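Local coordinates for pectate lyase (Erwinia chrysanthemi, PDB 1RU4), which cleaves pectate, the de-esterified polygalacturonate of plant cell walls, by beta-elimination, on a parallel beta-helix scaffold, at residues A[9-14]-A[48-53]; A[81-86]-A[116-121]; A[15-20]-A[34-39]; A[40-45]-A[70-75]. All coordinates share one frame; numbering follows the deposited sequence.

Contact 1. Residues A[9-14]-A[48-53]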
loop_
_atom_site.group_PDB
_atom_site.type_symbol
_atom_site.label_atom_id
_atom_site.label_comp_id
_atom_site.label_asym_id
_atom_site.label_seq_id
_atom_site.Cartn_x
_atom_site.Cartn_y
_atom_site.Cartn_z
ATOM N N SER A 9 8.979 -19.929 3.469
ATOM C CA SER A 9 8.090 -19.054 2.712
ATOM C C SER A 9 8.712 -18.447 1.448
ATOM O O SER A 9 8.529 -17.262 1.165
ATOM C CB SER A 9 7.571 -17.946 3.633
ATOM O OG SER A 9 6.979 -18.504 4.793
ATOM N N GLY A 10 9.453 -19.263 0.702
ATOM C CA GLY A 10 10.050 -18.809 -0.544
ATOM C C GLY A 10 11.436 -18.198 -0.445
ATOM O O GLY A 10 12.052 -17.880 -1.465
ATOM N N ILE A 11 11.941 -18.059 0.776
ATOM C CA ILE A 11 13.238 -17.431 1.015
ATOM C C ILE A 11 14.411 -18.415 1.027
ATOM O O ILE A 11 14.340 -19.471 1.653
ATOM C CB ILE A 11 13.209 -16.643 2.348
ATOM C CG1 ILE A 11 12.231 -15.470 2.235
ATOM C CG2 ILE A 11 14.608 -16.161 2.723
ATOM C CD1 ILE A 11 11.908 -14.806 3.562
ATOM N N SER A 12 15.478 -18.061 0.313
ATOM C CA SER A 12 16.716 -18.843 0.311
ATOM C C SER A 12 17.686 -18.196 1.293
ATOM O O SER A 12 18.033 -17.024 1.146
ATOM C CB SER A 12 17.344 -18.865 -1.086
ATOM O OG SER A 12 16.558 -19.611 -1.995
ATOM N N THR A 13 18.128 -18.957 2.291
ATOM C CA THR A 13 19.015 -18.411 3.315
ATOM C C THR A 13 20.059 -19.407 3.819
ATOM O O THR A 13 19.860 -20.621 3.762
ATOM C CB THR A 13 18.203 -17.867 4.514
ATOM O OG1 THR A 13 19.084 -17.229 5.445
ATOM C CG2 THR A 13 17.459 -18.994 5.214
ATOM N N LYS A 14 21.170 -18.873 4.320
ATOM C CA LYS A 14 22.269 -19.688 4.831
ATOM C C LYS A 14 22.140 -19.990 6.322
ATOM O O LYS A 14 22.853 -20.844 6.850
ATOM C CB LYS A 14 23.608 -18.992 4.573
ATOM C CG LYS A 14 23.773 -17.665 5.306
ATOM C CD LYS A 14 25.122 -17.026 5.008
ATOM C CE LYS A 14 25.265 -15.687 5.714
ATOM N NZ LYS A 14 26.557 -15.019 5.388
ATOM N N GLY A 48 21.823 -11.682 4.718
ATOM C CA GLY A 48 21.560 -12.945 4.050
ATOM C C GLY A 48 20.908 -14.002 4.923
ATOM O O GLY A 48 20.539 -15.072 4.434
ATOM N N GLU A 49 20.780 -13.714 6.214
ATOM C CA GLU A 49 20.180 -14.650 7.157
ATOM C C GLU A 49 18.704 -14.337 7.394
ATOM O O GLU A 49 18.215 -13.279 6.991
ATOM C CB GLU A 49 20.969 -14.664 8.468
ATOM C CG GLU A 49 22.431 -15.059 8.264
ATOM C CD GLU A 49 23.248 -15.096 9.542
ATOM O OE1 GLU A 49 24.318 -15.744 9.530
ATOM O OE2 GLU A 49 22.843 -14.478 10.548
ATOM N N LEU A 50 18.007 -15.257 8.056
ATOM C CA LEU A 50 16.561 -15.154 8.222
ATOM C C LEU A 50 16.051 -15.326 9.647
ATOM O O LEU A 50 16.363 -16.310 10.323
ATOM C CB LEU A 50 15.875 -16.185 7.312
ATOM C CG LEU A 50 14.412 -16.587 7.545
ATOM C CD1 LEU A 50 13.464 -15.437 7.238
ATOM C CD2 LEU A 50 14.081 -17.785 6.671
ATOM N N ILE A 51 15.247 -14.363 10.088
ATOM C CA ILE A 51 14.538 -14.476 11.355
ATOM C C ILE A 51 13.186 -15.095 10.995
ATOM O O ILE A 51 12.321 -14.436 10.406
ATOM C CB ILE A 51 14.328 -13.091 12.023
ATOM C CG1 ILE A 51 15.682 -12.450 12.343
ATOM C CG2 ILE A 51 13.497 -13.238 13.296
ATOM C CD1 ILE A 51 15.578 -11.085 12.991
ATOM N N LEU A 52 13.043 -16.385 11.279
ATOM C CA LEU A 52 11.829 -17.118 10.943
ATOM C C LEU A 52 10.852 -17.119 12.113
ATOM O O LEU A 52 11.122 -17.697 13.170
ATOM C CB LEU A 52 12.171 -18.549 10.531
ATOM C CG LEU A 52 11.038 -19.370 9.916
ATOM C CD1 LEU A 52 10.606 -18.751 8.596
ATOM C CD2 LEU A 52 11.497 -20.805 9.707
ATOM N N LEU A 53 9.717 -16.463 11.905
ATOM C CA LEU A 53 8.703 -16.302 12.938
ATOM C C LEU A 53 7.629 -17.383 12.909
ATOM O O LEU A 53 7.029 -17.650 11.870
ATOM C CB LEU A 53 8.029 -14.937 12.777
ATOM C CG LEU A 53 8.948 -13.711 12.740
ATOM C CD1 LEU A 53 8.187 -12.502 12.220
ATOM C CD2 LEU A 53 9.514 -13.437 14.124
HETATM O O HOH W 1 21.960 -16.486 2.443
#
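Thr13 reaches across to Gly48 and Leu50. Its CB lies 3.6 Å from Gly48 O. With OG1 anti to the backbone N (chi1 -175°), the hydroxyl turns to Gly48 O, and OG1 and Gly48 O are 2.8 Å apart. Whether the proton goes there is not settled, because Arg15 O is a second acceptor for it. The methyl takes the other branch: CG2 rests on Leu50, 3.8 Å from its CB and 3.9 Å from its CD2, the two side chains crossing at about a right angle. Residues 9-14 form an irregular run that leads into strand 16-19, at the N-terminal end of the right-handed parallel beta-helix, and they lie along one side of the strand that pairs with it. Further back, Ile11 CD1 meets Leu50 CD1 at 4.0 Å; Tyr83 of the next strand touches both residues. At the far end the aliphatic part of Lys14 passes Glu49, with Lys14 CE 3.9 Å from Glu49 CG. Glu49 OE2 is bonded to Tyr17 OH and to the amide of Asn46. A water links the backbones, donating to Gly48 O and accepting weakly from Lys14 N.

Contact 2. Residues A[81-86]-A[116-121]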
loop_
_atom_site.group_PDB
_atom_site.type_symbol
_atom_site.label_atom_id
_atom_site.label_comp_id
_atom_site.label_asym_id
_atom_site.label_seq_id
_atom_site.Cartn_x
_atom_site.Cartn_y
_atom_site.Cartn_z
ATOM N N PRO A 81 19.946 -9.574 1.773
ATOM C CA PRO A 81 19.092 -8.803 2.683
ATOM C C PRO A 81 18.953 -9.512 4.024
ATOM O O PRO A 81 19.287 -10.693 4.143
ATOM C CB PRO A 81 17.741 -8.790 1.956
ATOM C CG PRO A 81 18.087 -9.091 0.519
ATOM C CD PRO A 81 19.155 -10.127 0.663
ATOM N N ILE A 82 18.509 -8.778 5.041
ATOM C CA ILE A 82 18.166 -9.402 6.315
ATOM C C ILE A 82 16.680 -9.724 6.215
ATOM O O ILE A 82 15.847 -8.824 6.083
ATOM C CB ILE A 82 18.410 -8.470 7.520
ATOM C CG1 ILE A 82 19.895 -8.116 7.623
ATOM C CG2 ILE A 82 17.950 -9.156 8.802
ATOM C CD1 ILE A 82 20.212 -7.115 8.718
ATOM N N TYR A 83 16.365 -11.013 6.221
ATOM C CA TYR A 83 14.989 -11.480 6.079
ATOM C C TYR A 83 14.261 -11.633 7.411
ATOM O O TYR A 83 14.818 -12.144 8.379
ATOM C CB TYR A 83 14.961 -12.830 5.359
ATOM C CG TYR A 83 15.516 -12.837 3.953
ATOM C CD1 TYR A 83 16.821 -13.264 3.702
ATOM C CD2 TYR A 83 14.716 -12.489 2.865
ATOM C CE1 TYR A 83 17.312 -13.352 2.397
ATOM C CE2 TYR A 83 15.196 -12.572 1.559
ATOM C CZ TYR A 83 16.492 -13.007 1.333
ATOM O OH TYR A 83 16.960 -13.111 0.041
ATOM N N VAL A 84 13.004 -11.194 7.444
ATOM C CA VAL A 84 12.137 -11.368 8.607
ATOM C C VAL A 84 10.820 -11.883 8.034
ATOM O O VAL A 84 10.145 -11.170 7.288
ATOM C CB VAL A 84 11.894 -10.030 9.356
ATOM C CG1 VAL A 84 10.966 -10.245 10.548
ATOM C CG2 VAL A 84 13.214 -9.434 9.825
ATOM N N ALA A 85 10.465 -13.125 8.352
ATOM C CA ALA A 85 9.278 -13.724 7.750
ATOM C C ALA A 85 8.551 -14.753 8.605
ATOM O O ALA A 85 9.167 -15.493 9.374
ATOM C CB ALA A 85 9.637 -14.336 6.397
ATOM N N ALA A 86 7.228 -14.788 8.459
ATOM C CA ALA A 86 6.408 -15.796 9.116
ATOM C C ALA A 86 6.576 -17.106 8.349
ATOM O O ALA A 86 6.545 -17.121 7.116
ATOM C CB ALA A 86 4.948 -15.365 9.128
ATOM N N TYR A 116 18.249 -2.621 3.121
ATOM C CA TYR A 116 18.174 -4.015 2.689
ATOM C C TYR A 116 17.486 -5.001 3.629
ATOM O O TYR A 116 17.965 -6.120 3.834
ATOM C CB TYR A 116 19.568 -4.526 2.293
ATOM C CG TYR A 116 20.126 -3.869 1.050
ATOM C CD1 TYR A 116 21.061 -2.836 1.142
ATOM C CD2 TYR A 116 19.711 -4.270 -0.219
ATOM C CE1 TYR A 116 21.567 -2.218 -0.001
ATOM C CE2 TYR A 116 20.210 -3.657 -1.368
ATOM C CZ TYR A 116 21.137 -2.633 -1.250
ATOM O OH TYR A 116 21.627 -2.021 -2.380
ATOM N N TRP A 117 16.369 -4.578 4.210
ATOM C CA TRP A 117 15.534 -5.479 4.998
ATOM C C TRP A 117 14.524 -6.102 4.043
ATOM O O TRP A 117 14.142 -5.483 3.049
ATOM C CB TRP A 117 14.788 -4.719 6.098
ATOM C CG TRP A 117 15.651 -4.343 7.254
ATOM C CD1 TRP A 117 16.400 -3.210 7.382
ATOM C CD2 TRP A 117 15.890 -5.119 8.434
ATOM N NE1 TRP A 117 17.098 -3.234 8.565
ATOM C CE2 TRP A 117 16.804 -4.395 9.231
ATOM C CE3 TRP A 117 15.421 -6.356 8.895
ATOM C CZ2 TRP A 117 17.263 -4.868 10.467
ATOM C CZ3 TRP A 117 15.877 -6.829 10.127
ATOM C CH2 TRP A 117 16.790 -6.083 10.897
ATOM N N TYR A 118 14.105 -7.329 4.332
ATOM C CA TYR A 118 13.094 -7.988 3.512
ATOM C C TYR A 118 12.065 -8.655 4.422
ATOM O O TYR A 118 12.320 -9.712 4.997
ATOM C CB TYR A 118 13.739 -9.018 2.569
ATOM C CG TYR A 118 12.881 -9.364 1.371
ATOM C CD1 TYR A 118 13.277 -9.008 0.084
ATOM C CD2 TYR A 118 11.648 -10.000 1.528
ATOM C CE1 TYR A 118 12.465 -9.269 -1.019
ATOM C CE2 TYR A 118 10.826 -10.266 0.434
ATOM C CZ TYR A 118 11.242 -9.893 -0.836
ATOM O OH TYR A 118 10.421 -10.114 -1.921
ATOM N N PHE A 119 10.911 -8.004 4.564
ATOM C CA PHE A 119 9.820 -8.502 5.404
ATOM C C PHE A 119 8.799 -9.267 4.568
ATOM O O PHE A 119 8.442 -8.831 3.476
ATOM C CB PHE A 119 9.099 -7.333 6.088
ATOM C CG PHE A 119 9.953 -6.554 7.049
ATOM C CD1 PHE A 119 10.696 -5.463 6.611
ATOM C CD2 PHE A 119 9.982 -6.885 8.403
ATOM C CE1 PHE A 119 11.457 -4.710 7.503
ATOM C CE2 PHE A 119 10.739 -6.139 9.303
ATOM C CZ PHE A 119 11.477 -5.050 8.852
ATOM N N LYS A 120 8.307 -10.387 5.093
ATOM C CA LYS A 120 7.285 -11.166 4.395
ATOM C C LYS A 120 6.317 -11.836 5.368
ATOM O O LYS A 120 6.736 -12.526 6.296
ATOM C CB LYS A 120 7.933 -12.215 3.480
ATOM C CG LYS A 120 6.944 -12.939 2.575
ATOM C CD LYS A 120 7.647 -13.848 1.577
ATOM C CE LYS A 120 6.640 -14.507 0.646
ATOM N NZ LYS A 120 7.293 -15.370 -0.386
ATOM N N GLY A 121 5.024 -11.595 5.171
ATOM C CA GLY A 121 4.005 -12.213 6.008
ATOM C C GLY A 121 3.886 -11.647 7.410
ATOM O O GLY A 121 3.403 -12.325 8.320
#
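Tyr118 O takes the N-H of Val84 at 2.9 Å (N to O), a nearly straight bond with 168° at the hydrogen, and the CA-H of Tyr83 also leans on the same oxygen. Four more backbone bonds repeat the pattern, alternating in direction between the parallel strands 82-86 and 117-120. Side chains pair in register on both faces. On the face of Ile82 and Val84, the indole of Trp117 lies alongside Ile82: Ile82 CB stands over the six-membered ring in a CH-pi contact, 4.1 Å from its centroid. Ile82 CG2, set anti to the backbone N (chi1 -62°), presses to 3.4 Å from Trp117 CZ3. Val84 comes from another side, its CG2 meeting the indole edge 3.7 Å from Trp117 CZ3. Phe119 runs beside Val84, with Phe119 CD2 3.8 Å from Val84 CB. The indole N-H is held by Lys74 O. On the opposite face Tyr83 CD2 packs 3.6 Å from Tyr118 CB, and the two phenol rings are inclined at 45°. Tyr118 OH goes on to Glu142, and Lys120 NZ to Ser9 O. In-register side chains aligned from one coil to the next are the ladders characteristic of a parallel beta-helix.

Contact 3. Residues A[15-20]-A[34-39]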
loop_
_atom_site.group_PDB
_atom_site.type_symbol
_atom_site.label_atom_id
_atom_site.label_comp_id
_atom_site.label_asym_id
_atom_site.label_seq_id
_atom_site.Cartn_x
_atom_site.Cartn_y
_atom_site.Cartn_z
ATOM N N ARG A 15 21.227 -19.293 6.995
ATOM C CA ARG A 15 21.055 -19.451 8.434
ATOM C C ARG A 15 19.662 -19.019 8.880
ATOM O O ARG A 15 19.193 -17.937 8.528
ATOM C CB ARG A 15 22.121 -18.632 9.171
ATOM C CG ARG A 15 21.951 -18.539 10.682
ATOM C CD ARG A 15 22.215 -19.856 11.380
ATOM N NE ARG A 15 22.142 -19.704 12.831
ATOM C CZ ARG A 15 22.659 -20.561 13.706
ATOM N NH1 ARG A 15 23.296 -21.648 13.285
ATOM N NH2 ARG A 15 22.548 -20.324 15.006
ATOM N N ILE A 16 19.014 -19.873 9.666
ATOM C CA ILE A 16 17.680 -19.597 10.182
ATOM C C ILE A 16 17.694 -19.432 11.698
ATOM O O ILE A 16 18.256 -20.258 12.420
ATOM C CB ILE A 16 16.694 -20.741 9.841
ATOM C CG1 ILE A 16 16.647 -20.970 8.329
ATOM C CG2 ILE A 16 15.301 -20.423 10.386
ATOM C CD1 ILE A 16 15.796 -22.151 7.912
ATOM N N TYR A 17 17.088 -18.346 12.168
ATOM C CA TYR A 17 16.898 -18.122 13.598
ATOM C C TYR A 17 15.418 -18.334 13.884
ATOM O O TYR A 17 14.575 -17.540 13.459
ATOM C CB TYR A 17 17.298 -16.697 13.988
ATOM C CG TYR A 17 18.753 -16.379 13.751
ATOM C CD1 TYR A 17 19.164 -15.752 12.577
ATOM C CD2 TYR A 17 19.722 -16.721 14.694
ATOM C CE1 TYR A 17 20.506 -15.474 12.344
ATOM C CE2 TYR A 17 21.069 -16.450 14.471
ATOM C CZ TYR A 17 21.454 -15.829 13.295
ATOM O OH TYR A 17 22.787 -15.576 13.064
ATOM N N TYR A 18 15.100 -19.429 14.571
ATOM C CA TYR A 18 13.718 -19.749 14.908
ATOM C C TYR A 18 13.221 -18.924 16.089
ATOM O O TYR A 18 13.796 -18.962 17.182
ATOM C CB TYR A 18 13.570 -21.240 15.206
ATOM C CG TYR A 18 13.737 -22.137 13.998
ATOM C CD1 TYR A 18 15.004 -22.476 13.524
ATOM C CD2 TYR A 18 12.626 -22.677 13.354
ATOM C CE1 TYR A 18 15.159 -23.338 12.437
ATOM C CE2 TYR A 18 12.767 -23.537 12.270
ATOM C CZ TYR A 18 14.033 -23.864 11.819
ATOM O OH TYR A 18 14.169 -24.726 10.757
ATOM N N VAL A 19 12.139 -18.188 15.854
ATOM C CA VAL A 19 11.561 -17.288 16.843
ATOM C C VAL A 19 10.083 -17.604 17.067
ATOM O O VAL A 19 9.383 -18.029 16.148
ATOM C CB VAL A 19 11.719 -15.812 16.375
ATOM C CG1 VAL A 19 10.929 -14.859 17.269
ATOM C CG2 VAL A 19 13.190 -15.425 16.375
ATOM N N ALA A 20 9.628 -17.419 18.305
ATOM C CA ALA A 20 8.227 -17.617 18.663
ATOM C C ALA A 20 7.852 -16.586 19.725
ATOM O O ALA A 20 8.729 -15.994 20.353
ATOM C CB ALA A 20 8.008 -19.031 19.190
ATOM N N ALA A 34 12.992 -24.993 20.319
ATOM C CA ALA A 34 13.911 -24.180 21.112
ATOM C C ALA A 34 13.939 -22.760 20.533
ATOM O O ALA A 34 14.998 -22.245 20.171
ATOM C CB ALA A 34 15.308 -24.793 21.084
ATOM N N PRO A 35 12.770 -22.095 20.477
ATOM C CA PRO A 35 12.662 -20.737 19.937
ATOM C C PRO A 35 13.276 -19.641 20.800
ATOM O O PRO A 35 13.132 -19.641 22.023
ATOM C CB PRO A 35 11.155 -20.552 19.806
ATOM C CG PRO A 35 10.639 -21.290 20.998
ATOM C CD PRO A 35 11.459 -22.562 20.970
ATOM N N MET A 36 13.962 -18.707 20.149
ATOM C CA MET A 36 14.533 -17.557 20.837
ATOM C C MET A 36 13.561 -16.383 20.709
ATOM O O MET A 36 12.582 -16.459 19.958
ATOM C CB MET A 36 15.905 -17.206 20.246
ATOM C CG MET A 36 15.882 -16.716 18.805
ATOM S SD MET A 36 17.470 -16.936 17.958
ATOM C CE MET A 36 18.512 -15.839 18.862
ATOM N N SER A 37 13.803 -15.319 21.469
ATOM C CA SER A 37 12.947 -14.137 21.410
ATOM C C SER A 37 13.249 -13.328 20.153
ATOM O O SER A 37 14.313 -13.482 19.545
ATOM C CB SER A 37 13.150 -13.261 22.648
ATOM O OG SER A 37 14.460 -12.720 22.684
ATOM N N PHE A 38 12.318 -12.458 19.773
ATOM C CA PHE A 38 12.514 -11.614 18.600
ATOM C C PHE A 38 13.725 -10.705 18.788
ATOM O O PHE A 38 14.525 -10.538 17.869
ATOM C CB PHE A 38 11.264 -10.773 18.311
ATOM C CG PHE A 38 11.352 -9.975 17.035
ATOM C CD1 PHE A 38 11.398 -10.615 15.800
ATOM C CD2 PHE A 38 11.407 -8.584 17.070
ATOM C CE1 PHE A 38 11.498 -9.883 14.616
ATOM C CE2 PHE A 38 11.507 -7.843 15.891
ATOM C CZ PHE A 38 11.552 -8.496 14.662
ATOM N N SER A 39 13.866 -10.141 19.987
ATOM C CA SER A 39 14.990 -9.259 20.293
ATOM C C SER A 39 16.341 -9.974 20.201
ATOM O O SER A 39 17.312 -9.408 19.700
ATOM C CB SER A 39 14.820 -8.618 21.674
ATOM O OG SER A 39 14.729 -9.594 22.696
HETATM O O HOH W 2 9.542 -13.160 20.651
#
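Met36 puts CG between its backbone N and carbonyl carbon (chi1 66°), and a near-anti chi2 (-157°) then sends the sulfur toward Tyr17, while chi3 merely turns the terminal methyl. Met36 SD ends 4.0 Å from both CB and CD2 of Tyr17, an oblique Met-aromatic contact. On the way, Met36 CG passes 3.8 Å from Val19 CG2. The backbones are joined here as well: Met36 N donates to Tyr18 O at 3.0 Å, with the N-H close to straight and in the carbonyl plane. In return the CA-H of Val19 approaches Met36 O, completing a single bridge between chain segments that run about perpendicular (91°). The other branch of Val19 looks toward the start of the helix, where Val19 CG1 lies 4.2 Å from Phe38 CB. Beyond the strand end Ala20 CB packs on Pro35 CB at 3.5 Å. A water accepts from Phe38 N and donates to Ala20 O, satisfying an amide in the first turn of the helix; Ser37 is the N-cap, and its OG also receives Ala40 N. Tyr17 OH is held by Glu49. The segment 34-39 thus brings the chain from the loop after strand 16-19 into helix 38-44, with Val19 packed against Ala41 of the helix and against Ile51 and Leu53 of the paired strand 50-53.

Contact 4. Residues A[40-45]-A[70-75]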
loop_
_atom_site.group_PDB
_atom_site.type_symbol
_atom_site.label_atom_id
_atom_site.label_comp_id
_atom_site.label_asym_id
_atom_site.label_seq_id
_atom_site.Cartn_x
_atom_site.Cartn_y
_atom_site.Cartn_z
ATOM N N ALA A 40 16.394 -11.221 20.669
ATOM C CA ALA A 40 17.627 -12.006 20.613
ATOM C C ALA A 40 18.021 -12.284 19.163
ATOM O O ALA A 40 19.194 -12.179 18.798
ATOM C CB ALA A 40 17.459 -13.313 21.379
ATOM N N ALA A 41 17.031 -12.615 18.337
ATOM C CA ALA A 41 17.273 -12.877 16.920
ATOM C C ALA A 41 17.758 -11.617 16.211
ATOM O O ALA A 41 18.675 -11.670 15.391
ATOM C CB ALA A 41 16.012 -13.403 16.261
ATOM N N MET A 42 17.143 -10.483 16.535
ATOM C CA MET A 42 17.536 -9.195 15.972
ATOM C C MET A 42 18.995 -8.855 16.284
ATOM O O MET A 42 19.703 -8.293 15.449
ATOM C CB MET A 42 16.627 -8.093 16.511
ATOM C CG MET A 42 15.237 -8.080 15.901
ATOM S SD MET A 42 15.236 -7.344 14.264
ATOM C CE MET A 42 15.291 -5.601 14.725
ATOM N N ALA A 43 19.437 -9.207 17.488
ATOM C CA ALA A 43 20.812 -8.949 17.899
ATOM C C ALA A 43 21.816 -9.807 17.130
ATOM O O ALA A 43 22.891 -9.334 16.763
ATOM C CB ALA A 43 20.962 -9.177 19.396
ATOM N N ALA A 44 21.439 -11.053 16.851
ATOM C CA ALA A 44 22.330 -12.009 16.196
ATOM C C ALA A 44 22.357 -11.983 14.667
ATOM O O ALA A 44 23.402 -12.221 14.059
ATOM C CB ALA A 44 22.012 -13.417 16.679
ATOM N N VAL A 45 21.215 -11.693 14.048
ATOM C CA VAL A 45 21.075 -11.784 12.595
ATOM C C VAL A 45 22.068 -10.960 11.766
ATOM O O VAL A 45 22.391 -9.820 12.102
ATOM C CB VAL A 45 19.623 -11.463 12.156
ATOM C CG1 VAL A 45 19.321 -9.978 12.326
ATOM C CG2 VAL A 45 19.378 -11.931 10.731
ATOM N N ILE A 70 9.965 -0.600 17.820
ATOM C CA ILE A 70 11.083 -1.496 17.542
ATOM C C ILE A 70 11.859 -0.858 16.392
ATOM O O ILE A 70 11.298 -0.605 15.321
ATOM C CB ILE A 70 10.622 -2.909 17.119
ATOM C CG1 ILE A 70 9.853 -3.579 18.259
ATOM C CG2 ILE A 70 11.837 -3.763 16.735
ATOM C CD1 ILE A 70 9.301 -4.952 17.904
ATOM N N THR A 71 13.134 -0.564 16.629
ATOM C CA THR A 71 13.979 0.063 15.618
ATOM C C THR A 71 14.812 -0.956 14.844
ATOM O O THR A 71 15.485 -1.805 15.431
ATOM C CB THR A 71 14.922 1.116 16.244
ATOM O OG1 THR A 71 14.146 2.178 16.814
ATOM C CG2 THR A 71 15.865 1.699 15.192
ATOM N N PHE A 72 14.746 -0.862 13.520
ATOM C CA PHE A 72 15.525 -1.714 12.630
ATOM C C PHE A 72 16.651 -0.863 12.046
ATOM O O PHE A 72 16.500 -0.260 10.982
ATOM C CB PHE A 72 14.632 -2.271 11.514
ATOM C CG PHE A 72 13.537 -3.178 12.008
ATOM C CD1 PHE A 72 12.409 -2.655 12.636
ATOM C CD2 PHE A 72 13.639 -4.559 11.861
ATOM C CE1 PHE A 72 11.404 -3.494 13.113
ATOM C CE2 PHE A 72 12.638 -5.407 12.336
ATOM C CZ PHE A 72 11.518 -4.872 12.963
ATOM N N ASN A 73 17.768 -0.788 12.768
ATOM C CA ASN A 73 18.885 0.056 12.348
ATOM C C ASN A 73 20.025 -0.694 11.670
ATOM O O ASN A 73 20.850 -0.086 10.989
ATOM C CB ASN A 73 19.420 0.873 13.528
ATOM C CG ASN A 73 20.032 0.009 14.605
ATOM O OD1 ASN A 73 19.416 -0.945 15.077
ATOM N ND2 ASN A 73 21.261 0.337 14.998
ATOM N N LYS A 74 20.088 -2.007 11.875
ATOM C CA LYS A 74 21.089 -2.828 11.200
ATOM C C LYS A 74 20.764 -2.870 9.708
ATOM O O LYS A 74 19.642 -2.557 9.302
ATOM C CB LYS A 74 21.113 -4.240 11.792
ATOM C CG LYS A 74 21.647 -4.277 13.214
ATOM C CD LYS A 74 21.488 -5.643 13.866
ATOM C CE LYS A 74 22.343 -6.704 13.205
ATOM N NZ LYS A 74 22.348 -7.946 14.028
ATOM N N SER A 75 21.753 -3.213 8.891
ATOM C CA SER A 75 21.547 -3.252 7.448
ATOM C C SER A 75 21.975 -4.560 6.803
ATOM O O SER A 75 22.945 -5.194 7.229
ATOM C CB SER A 75 22.293 -2.102 6.761
ATOM O OG SER A 75 21.748 -0.839 7.102
HETATM O O HOH W 3 25.186 -9.609 14.191
#
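Met42 and Phe72 make the packed half of this contact, and Lys74 the polar, more open half. The methionine chain, bent at both chi2 (-78°) and chi3 (-78°), brings its methyl over one face of the Phe72 ring, with Met42 CE 3.5 Å from Phe72 CD2. The sulfur follows obliquely, 4.6 Å from the ring centroid, a Met-aromatic contact in which the two side chains meet at about a right angle. Ile70 adds only a light touch. Phe72 is also met edge-to-face by the rings of Trp117 and Phe119, so the methyl joins a largely aromatic cluster. Around Lys74, which is partly exposed, the character changes. Its NZ reaches the C-terminal end of helix 38-44 and donates to Val45 O at 2.7 Å and to Met42 O at 3.0 Å, with a weak third bond to Ala43 O at 3.1 Å. The carbonyls at a helix end probably favour its positive charge. A water sits beside the ammonium, weakly bonded to NZ and 3.2 Å from Ala44 O, to which it probably donates. A lysine donating to carbonyls at the C-terminal end of a helix is a C-capping interaction; here it ties the short helix at the N-terminal end of the beta-helix to the 70-72 strand region.

The four contacts crowd the N-terminal end of the beta-helix, their centres 7 to 14 Å apart. Strands 16-19, 50-53, 82-86 and 117-120 pair side by side, all parallel, along a face of the beta-helix. Contact 2 pairs strands of two successive coils, contact 1 lays the N-terminal run on strand 50-53, and contact 3 joins strand 16-19 to the start of helix 38-44. Contact 4 uses the same helix but reaches strand 70-72, in a different sheet. Along the chain contact 3 lies within the span of contact 1, contact 4 alternates with contact 1, and contact 2 opens last. Helix 38-44, touching strands 16-19, 50-53 and 70-72, probably caps the N-terminal end of the beta-helix interior.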